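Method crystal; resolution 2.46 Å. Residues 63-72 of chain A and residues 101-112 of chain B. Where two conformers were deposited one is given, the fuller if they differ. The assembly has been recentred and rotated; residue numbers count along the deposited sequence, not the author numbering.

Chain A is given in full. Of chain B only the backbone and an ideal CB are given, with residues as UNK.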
# COMPACT_ATOMS: atom_id res chain seq x y z
N GLY A 63 7.83 0.26 -12.30
CA GLY A 63 7.56 -1.16 -12.52
C GLY A 63 6.68 -1.84 -11.48
O GLY A 63 6.41 -1.30 -10.40
N PRO A 64 6.24 -3.09 -11.76
CA PRO A 64 5.28 -3.75 -10.84
C PRO A 64 5.85 -4.42 -9.60
O PRO A 64 5.09 -4.73 -8.69
CB PRO A 64 4.65 -4.82 -11.73
CG PRO A 64 5.72 -5.15 -12.74
CD PRO A 64 6.45 -3.87 -13.00
N GLN A 65 7.16 -4.70 -9.56
CA GLN A 65 7.77 -5.42 -8.42
C GLN A 65 7.83 -4.65 -7.07
O GLN A 65 8.08 -5.28 -6.05
CB GLN A 65 9.13 -6.01 -8.79
CG GLN A 65 8.93 -7.19 -9.76
CD GLN A 65 9.99 -8.23 -9.73
OE1 GLN A 65 10.59 -8.52 -10.77
NE2 GLN A 65 10.20 -8.87 -8.58
N VAL A 66 7.49 -3.36 -7.04
CA VAL A 66 7.42 -2.54 -5.84
C VAL A 66 6.13 -2.84 -5.08
O VAL A 66 6.05 -2.56 -3.88
CB VAL A 66 7.55 -1.01 -6.13
CG1 VAL A 66 8.94 -0.65 -6.63
CG2 VAL A 66 6.48 -0.50 -7.10
N LEU A 67 5.13 -3.42 -5.77
CA LEU A 67 3.82 -3.68 -5.15
C LEU A 67 3.89 -4.71 -4.01
O LEU A 67 3.28 -4.49 -2.95
CB LEU A 67 2.79 -4.10 -6.21
CG LEU A 67 2.45 -3.07 -7.31
CD1 LEU A 67 1.45 -3.67 -8.26
CD2 LEU A 67 1.89 -1.75 -6.75
N ARG A 68 4.65 -5.79 -4.21
CA ARG A 68 4.85 -6.85 -3.22
C ARG A 68 5.59 -6.32 -2.00
O ARG A 68 5.21 -6.62 -0.88
CB ARG A 68 5.64 -8.02 -3.83
CG ARG A 68 5.58 -9.34 -3.05
CD ARG A 68 6.69 -10.26 -3.52
NE ARG A 68 7.57 -10.64 -2.41
CZ ARG A 68 8.85 -10.27 -2.28
NH1 ARG A 68 9.42 -9.52 -3.22
NH2 ARG A 68 9.55 -10.66 -1.24
N LEU A 69 6.62 -5.48 -2.23
CA LEU A 69 7.45 -4.87 -1.19
C LEU A 69 6.67 -3.85 -0.38
O LEU A 69 6.86 -3.80 0.83
CB LEU A 69 8.71 -4.21 -1.81
CG LEU A 69 9.66 -5.14 -2.58
CD1 LEU A 69 10.83 -4.35 -3.15
CD2 LEU A 69 10.11 -6.34 -1.72
N ALA A 70 5.79 -3.07 -1.02
CA ALA A 70 4.94 -2.11 -0.31
C ALA A 70 3.99 -2.83 0.65
O ALA A 70 3.79 -2.37 1.77
CB ALA A 70 4.16 -1.27 -1.28
N ALA A 71 3.44 -4.00 0.22
CA ALA A 71 2.52 -4.80 1.04
C ALA A 71 3.21 -5.34 2.30
O ALA A 71 2.62 -5.36 3.39
CB ALA A 71 1.97 -5.95 0.21
N LEU A 72 4.49 -5.74 2.15
CA LEU A 72 5.29 -6.24 3.27
C LEU A 72 5.68 -5.09 4.18
O LEU A 72 5.67 -5.29 5.39
CB LEU A 72 6.52 -7.00 2.78
CG LEU A 72 6.27 -8.25 1.91
CD1 LEU A 72 7.54 -8.78 1.36
CD2 LEU A 72 5.56 -9.31 2.68
N UNK B 101 -4.19 -11.95 -7.36
CA UNK B 101 -2.77 -12.25 -7.28
C UNK B 101 -2.09 -11.72 -8.53
O UNK B 101 -2.68 -11.73 -9.61
CB UNK B 101 -2.53 -13.75 -7.12
N UNK B 102 -0.89 -11.15 -8.37
CA UNK B 102 -0.16 -10.58 -9.49
C UNK B 102 1.22 -11.19 -9.63
O UNK B 102 1.86 -11.53 -8.63
CB UNK B 102 -0.05 -9.06 -9.33
N UNK B 103 1.69 -11.27 -10.88
CA UNK B 103 3.03 -11.73 -11.16
C UNK B 103 4.01 -10.68 -10.68
O UNK B 103 3.89 -9.51 -11.01
CB UNK B 103 3.22 -12.02 -12.65
N UNK B 104 4.89 -11.09 -9.79
CA UNK B 104 5.93 -10.25 -9.22
C UNK B 104 7.22 -10.91 -9.67
O UNK B 104 7.79 -11.77 -8.99
CB UNK B 104 5.83 -10.12 -7.70
N UNK B 105 7.59 -10.60 -10.90
CA UNK B 105 8.74 -11.22 -11.53
C UNK B 105 8.40 -12.63 -11.93
O UNK B 105 7.50 -12.84 -12.75
CB UNK B 105 9.95 -11.20 -10.60
N UNK B 106 9.10 -13.60 -11.32
CA UNK B 106 8.99 -15.05 -11.53
C UNK B 106 7.95 -15.68 -10.58
O UNK B 106 7.59 -16.85 -10.74
CB UNK B 106 10.35 -15.71 -11.33
N UNK B 107 7.49 -14.92 -9.58
CA UNK B 107 6.55 -15.41 -8.56
C UNK B 107 5.14 -14.83 -8.72
O UNK B 107 4.97 -13.77 -9.31
CB UNK B 107 7.08 -15.07 -7.16
N UNK B 108 4.13 -15.53 -8.15
CA UNK B 108 2.74 -15.09 -8.12
C UNK B 108 2.37 -14.80 -6.67
O UNK B 108 2.45 -15.69 -5.83
CB UNK B 108 1.81 -16.14 -8.73
N UNK B 109 2.02 -13.54 -6.37
CA UNK B 109 1.69 -13.09 -5.01
C UNK B 109 0.26 -12.59 -4.92
O UNK B 109 -0.19 -11.86 -5.79
CB UNK B 109 2.65 -11.99 -4.56
N UNK B 110 -0.44 -12.94 -3.84
CA UNK B 110 -1.79 -12.42 -3.56
C UNK B 110 -1.61 -11.04 -2.97
O UNK B 110 -0.94 -10.91 -1.95
CB UNK B 110 -2.58 -13.33 -2.62
N UNK B 111 -2.11 -9.99 -3.64
CA UNK B 111 -1.84 -8.63 -3.21
C UNK B 111 -3.07 -7.82 -2.75
O UNK B 111 -2.91 -6.77 -2.11
CB UNK B 111 -1.16 -7.89 -4.36
N UNK B 112 -4.28 -8.33 -2.98
CA UNK B 112 -5.52 -7.70 -2.53
C UNK B 112 -6.56 -8.79 -2.36
O UNK B 112 -6.59 -9.75 -3.13
CB UNK B 112 -6.00 -6.63 -3.51

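Positions 101 to 104 and 107 to 112 run as two strands joined by a tight turn, lying beside the N-terminal part of the chain A helix. At 101 the CB has nothing of chain A within 5.5 Å, so the contact sets no preference; the residue is Ser B101. Position 102 points its CA-to-CB bond toward chain A, where the nearest side chain is that of Leu A67; a long apolar residue would bridge the gap. It is Leu B102, whose CD1 lies 4.0 Å from Leu A67 CD1. Position 103 points sideways and is weakly constrained; it is Leu B103, its end leading away.

Position 104 is the most informative. The CB of 104 lies 4.3 Å from Arg A68 CD, and the CA of 104 lies 5.2 Å from Gln A65 CA. Its bond points sideways, but within a side chain's length chain A offers the carbonyl Pro A64 O and, in the first helical turn, the amide Arg A68 N. A side chain with both a donor and an acceptor suits this pair, so Gln fits well and Asn might be short; Met or Leu would fill space without answering either group. The residue is Gln B104, with chi1 and chi2 both m. Its NE2 donates to Pro A64 O at 2.9 Å (148°), while Arg A68 N donates to its OE1 at 2.8 Å (137°). NE2 also donates to Leu B103 O at 3.1 Å, which helps orient the amide.

Position 105 has phi/psi of 74/-116, as expected at the second residue of a type II' turn. An ideal CB would sit 2.8 Å from Gln A65 OE1, a clash, so backbone and neighbour both favour glycine. Gly B105 places its CA 3.4 Å from Gln A65 OE1. Position 106 points sideways into space free of chain A and tolerates polar residues; it is Glu B106. Position 107 points toward chain A but across a gap, so a long side chain is possible. It is Gln B107, which comes no closer than 4.9 Å, from its NE2 to Arg A68 NE, too far for a hydrogen bond.

Positions 108, 110 and 112 are out of reach and hold Leu B108, Ser B110 and Ser B112. Between them, 109 points toward chain A with its CB 4.2 Å from Arg A68 CG, so a small residue suffices: Ala B109. At 111 the CB points toward the helix with no chain A atom within 5.5 Å, leaving room for a larger apolar group. Leu B111 fills it, with CD1 4.2 Å from Leu A67 CB and CD2 4.2 Å from Ala A71 CB.

Chain B (101-112) SLLQGEQLASLS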
# COMPACT_ATOMS: atom_id res chain seq x y z
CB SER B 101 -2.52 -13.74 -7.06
OG SER B 101 -3.07 -14.51 -8.11
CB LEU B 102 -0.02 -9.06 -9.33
CG LEU B 102 -1.30 -8.22 -9.35
CD1 LEU B 102 -1.00 -6.80 -8.97
CD2 LEU B 102 -1.98 -8.26 -10.72
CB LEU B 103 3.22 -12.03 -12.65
CG LEU B 103 2.74 -13.40 -13.13
CD1 LEU B 103 2.71 -13.47 -14.64
CD2 LEU B 103 3.60 -14.50 -12.60
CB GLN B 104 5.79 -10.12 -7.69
CG GLN B 104 4.50 -9.40 -7.22
CD GLN B 104 4.55 -7.92 -7.48
OE1 GLN B 104 5.06 -7.15 -6.67
NE2 GLN B 104 4.05 -7.47 -8.62
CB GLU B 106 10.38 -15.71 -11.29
CG GLU B 106 11.06 -15.30 -9.98
CD GLU B 106 11.88 -16.36 -9.27
OE1 GLU B 106 12.95 -16.74 -9.79
OE2 GLU B 106 11.46 -16.78 -8.16
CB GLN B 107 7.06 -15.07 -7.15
CG GLN B 107 8.41 -15.68 -6.82
CD GLN B 107 8.64 -15.78 -5.34
OE1 GLN B 107 8.44 -16.84 -4.75
NE2 GLN B 107 9.11 -14.70 -4.73
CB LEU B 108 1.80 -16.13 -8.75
CG LEU B 108 0.32 -15.76 -8.83
CD1 LEU B 108 0.07 -14.70 -9.90
CD2 LEU B 108 -0.52 -16.99 -9.09
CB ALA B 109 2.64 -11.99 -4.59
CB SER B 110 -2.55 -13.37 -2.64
OG SER B 110 -3.93 -13.06 -2.67
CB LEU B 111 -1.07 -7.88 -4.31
CG LEU B 111 0.36 -8.41 -4.52
CD1 LEU B 111 0.97 -7.89 -5.80
CD2 LEU B 111 1.24 -8.12 -3.31
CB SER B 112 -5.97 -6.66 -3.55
OG SER B 112 -6.94 -5.70 -3.19
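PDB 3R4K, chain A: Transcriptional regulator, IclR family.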